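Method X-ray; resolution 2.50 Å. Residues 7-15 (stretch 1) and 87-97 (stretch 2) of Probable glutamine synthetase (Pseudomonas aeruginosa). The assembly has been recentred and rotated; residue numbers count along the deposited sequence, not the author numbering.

Stretch 1, residues 7-15: VRLVSFVTT
Stretch 2, residues 87-97: PALDYLHGNLV

Residues 9-15 and 89-97 are neighbouring strands of one sheet, running parallel with a 29° angle between their N-to-C directions and approaching to 4.5 Å between axes. Build both extended, with phi/psi of -96/142 at Ser 11, -99/125 at Phe 12 and -129/141 at Leu 92, and with Tyr 91 the most stretched at -162/162. The register pairs Ser 11 with Tyr 91, Phe 12 with Leu 92 and Val 13 with His 93, at CA-CA separations of 4.2, 5.1 and 5.1 Å.

The backbone ladder follows the parallel rule, in which a residue on one strand reaches the residues before and after its partner. Ser 11 N donates to Asp 90 O at 2.9 Å, and Leu 92 N returns a bond to Ser 11 O, also 2.9 Å. Val 13 N then donates to Leu 92 O at 3.0 Å, nearly straight at 174°. Gly 94 N to Val 13 O, 3.1 Å and bent to 134°, is weak, and the CA-CA distance from Thr 14 to Gly 94 has widened to 5.9 Å. CA-H groups supplement the carbonyls: Tyr 91 CA lies 3.0 Å from Ser 11 O, fitting the tight pairing there, and Phe 12 CA lies 3.5 Å from Leu 92 O.

Side chains alternate between faces. On the face of Phe 12 and Leu 92, Leu 92 is m with chi2 at 86°, and although its CB points to the face, its end comes nearer the other strand. Leu 92 CD1 thereby reaches both Val 10 CG1 (3.5 Å) and Phe 12 CE1 (4.1 Å). Val 10 is t; Phe 12 is m with chi2 -23°, a ring setting that presents its edge to the leucine methyl. A single leucine methyl thus meets two residues of the first strand.

The face of Ser 11, Tyr 91, Val 13 and His 93 is more mixed. Ser 11 is m (-85°), and Ser 11 CB sits 3.6 Å from Tyr 91 CB, in keeping with the short 4.2 Å between Ser 11 CA and Tyr 91 CA. Tyr 91 takes p (66°) with chi2 85°, so the end of its ring leads away from the first strand, yet Tyr 91 CD1 still meets Val 13 CG2 at 3.8 Å. Val 13, m, shares that same methyl with His 93, also m with chi2 -101°: Val 13 CG2 lies over one face of the imidazole, 4.1 Å from His 93 ND1. With the methyl over the ring face, His 93 ND1 meets a water at 2.7 Å, which also lies 2.7 Å from Thr 15 OG1 (Thr 15 is m), so one water bridges the strands.

Ahead of the ladder, charge takes over. Arg 8 is t through chi1, chi2 and chi3, with chi4 at 119°; its CB points sideways, but the extended chain carries the guanidinium to Asp 90. Asp 90, t with chi2 -20° and CB directed toward the first stretch, accepts from Arg 8 NE at 2.8 Å and from Arg 8 NH2 at 2.9 Å on the single oxygen OD2, forming a salt bridge near the guanidinium plane. Ala 88 CB covers one guanidinium face, 3.3 Å from Arg 8 NH1.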

# COMPACT_ATOMS: atom_id res chain seq x y z
N VAL A 7 6.71 -25.90 13.56
CA VAL A 7 7.44 -27.16 13.65
C VAL A 7 8.13 -27.42 12.32
O VAL A 7 7.61 -27.07 11.27
CB VAL A 7 6.52 -28.32 14.23
CG1 VAL A 7 7.03 -29.71 13.94
CG2 VAL A 7 6.38 -28.20 15.75
N ARG A 8 9.34 -27.97 12.33
CA ARG A 8 9.98 -28.36 11.10
C ARG A 8 9.42 -29.73 10.78
O ARG A 8 9.52 -30.65 11.62
CB ARG A 8 11.49 -28.40 11.27
CG ARG A 8 12.23 -29.05 10.09
CD ARG A 8 13.71 -29.02 10.39
NE ARG A 8 14.59 -29.42 9.31
CZ ARG A 8 15.52 -28.63 8.75
NH1 ARG A 8 15.64 -27.37 9.16
NH2 ARG A 8 16.32 -29.09 7.78
N LEU A 9 8.83 -29.85 9.57
CA LEU A 9 8.32 -31.13 9.04
C LEU A 9 9.34 -31.83 8.12
O LEU A 9 10.03 -31.19 7.33
CB LEU A 9 6.97 -30.93 8.37
CG LEU A 9 6.00 -30.17 9.33
CD1 LEU A 9 4.71 -29.71 8.62
CD2 LEU A 9 5.62 -30.95 10.61
N VAL A 10 9.46 -33.15 8.24
CA VAL A 10 10.28 -33.88 7.33
C VAL A 10 9.36 -34.69 6.43
O VAL A 10 8.46 -35.36 6.92
CB VAL A 10 11.25 -34.82 8.11
CG1 VAL A 10 12.00 -35.67 7.11
CG2 VAL A 10 12.24 -33.97 8.89
N SER A 11 9.57 -34.61 5.12
CA SER A 11 8.83 -35.48 4.23
C SER A 11 9.56 -36.76 3.82
O SER A 11 10.75 -36.75 3.62
CB SER A 11 8.39 -34.72 2.98
OG SER A 11 7.18 -34.01 3.18
N PHE A 12 8.83 -37.87 3.71
CA PHE A 12 9.25 -39.05 2.97
C PHE A 12 8.55 -38.98 1.58
O PHE A 12 7.32 -38.87 1.49
CB PHE A 12 8.84 -40.37 3.66
CG PHE A 12 9.36 -40.54 5.06
CD1 PHE A 12 10.51 -39.86 5.52
CD2 PHE A 12 8.72 -41.42 5.95
CE1 PHE A 12 10.99 -40.04 6.81
CE2 PHE A 12 9.21 -41.61 7.27
CZ PHE A 12 10.33 -40.90 7.69
N VAL A 13 9.36 -39.04 0.51
CA VAL A 13 8.87 -38.98 -0.85
C VAL A 13 9.14 -40.20 -1.71
O VAL A 13 10.08 -40.97 -1.46
CB VAL A 13 9.41 -37.74 -1.57
CG1 VAL A 13 9.04 -36.50 -0.79
CG2 VAL A 13 10.91 -37.81 -1.75
N THR A 14 8.32 -40.36 -2.73
CA THR A 14 8.61 -41.29 -3.82
C THR A 14 8.24 -40.54 -5.06
O THR A 14 7.39 -39.65 -5.02
CB THR A 14 7.77 -42.55 -3.73
OG1 THR A 14 8.16 -43.48 -4.76
CG2 THR A 14 6.29 -42.21 -3.74
N THR A 15 8.92 -40.86 -6.16
CA THR A 15 8.61 -40.23 -7.43
C THR A 15 7.94 -41.31 -8.26
O THR A 15 8.55 -42.35 -8.51
CB THR A 15 9.88 -39.68 -8.08
OG1 THR A 15 10.40 -38.68 -7.20
CG2 THR A 15 9.63 -39.08 -9.48
N PRO A 87 9.56 -22.34 5.43
CA PRO A 87 10.09 -23.45 6.18
C PRO A 87 11.31 -24.04 5.45
O PRO A 87 11.42 -23.93 4.22
CB PRO A 87 8.91 -24.46 6.16
CG PRO A 87 7.68 -23.68 5.62
CD PRO A 87 8.26 -22.61 4.76
N ALA A 88 12.24 -24.65 6.19
CA ALA A 88 13.22 -25.44 5.50
C ALA A 88 12.45 -26.39 4.54
O ALA A 88 11.27 -26.66 4.73
CB ALA A 88 14.08 -26.21 6.49
N LEU A 89 13.14 -26.86 3.51
CA LEU A 89 12.74 -27.98 2.74
C LEU A 89 13.49 -29.18 3.21
O LEU A 89 14.69 -29.26 3.03
CB LEU A 89 13.12 -27.70 1.30
CG LEU A 89 12.62 -28.76 0.28
CD1 LEU A 89 11.09 -28.90 0.21
CD2 LEU A 89 13.19 -28.46 -1.10
N ASP A 90 12.81 -30.13 3.81
CA ASP A 90 13.49 -31.27 4.37
C ASP A 90 12.79 -32.55 4.03
O ASP A 90 11.65 -32.74 4.41
CB ASP A 90 13.55 -31.12 5.88
CG ASP A 90 14.57 -32.01 6.50
OD1 ASP A 90 14.97 -33.04 5.86
OD2 ASP A 90 14.96 -31.67 7.66
N TYR A 91 13.45 -33.44 3.30
CA TYR A 91 12.78 -34.70 2.91
C TYR A 91 13.83 -35.71 2.49
O TYR A 91 14.96 -35.34 2.19
CB TYR A 91 11.78 -34.49 1.71
CG TYR A 91 12.51 -34.09 0.46
CD1 TYR A 91 13.07 -35.04 -0.39
CD2 TYR A 91 12.67 -32.75 0.14
CE1 TYR A 91 13.75 -34.65 -1.57
CE2 TYR A 91 13.33 -32.35 -1.03
CZ TYR A 91 13.89 -33.30 -1.87
OH TYR A 91 14.59 -32.87 -2.99
N LEU A 92 13.43 -36.98 2.47
CA LEU A 92 14.24 -38.13 2.10
C LEU A 92 13.50 -38.99 1.05
O LEU A 92 12.27 -39.20 1.15
CB LEU A 92 14.46 -39.04 3.32
CG LEU A 92 15.18 -38.53 4.55
CD1 LEU A 92 14.23 -37.82 5.48
CD2 LEU A 92 15.85 -39.68 5.30
N HIS A 93 14.26 -39.51 0.08
CA HIS A 93 13.74 -40.43 -0.90
C HIS A 93 13.62 -41.77 -0.25
O HIS A 93 14.45 -42.13 0.62
CB HIS A 93 14.66 -40.53 -2.09
CG HIS A 93 14.94 -39.21 -2.72
ND1 HIS A 93 14.31 -38.80 -3.85
CD2 HIS A 93 15.83 -38.18 -2.35
CE1 HIS A 93 14.77 -37.55 -4.19
NE2 HIS A 93 15.70 -37.18 -3.27
N GLY A 94 12.59 -42.52 -0.64
CA GLY A 94 12.33 -43.78 -0.02
C GLY A 94 12.04 -44.80 -1.09
O GLY A 94 11.72 -44.45 -2.25
N ASN A 95 12.17 -46.06 -0.70
CA ASN A 95 11.73 -47.16 -1.53
C ASN A 95 10.40 -47.72 -0.95
O ASN A 95 10.22 -47.70 0.28
CB ASN A 95 12.79 -48.26 -1.61
CG ASN A 95 14.22 -47.73 -1.77
OD1 ASN A 95 14.49 -46.82 -2.56
ND2 ASN A 95 15.15 -48.33 -1.03
N LEU A 96 9.50 -48.19 -1.82
CA LEU A 96 8.23 -48.85 -1.47
C LEU A 96 8.39 -50.35 -1.29
O LEU A 96 8.97 -51.05 -2.14
CB LEU A 96 7.20 -48.61 -2.57
CG LEU A 96 6.74 -47.17 -2.79
CD1 LEU A 96 5.80 -47.06 -3.99
CD2 LEU A 96 6.00 -46.66 -1.57
N VAL A 97 7.84 -50.85 -0.19
CA VAL A 97 8.01 -52.26 0.21
C VAL A 97 6.71 -52.74 0.82
O VAL A 97 5.95 -51.91 1.29
CB VAL A 97 9.18 -52.44 1.21
CG1 VAL A 97 10.45 -51.88 0.60
CG2 VAL A 97 8.91 -51.71 2.53
O HOH W 1 12.17 -39.61 -5.36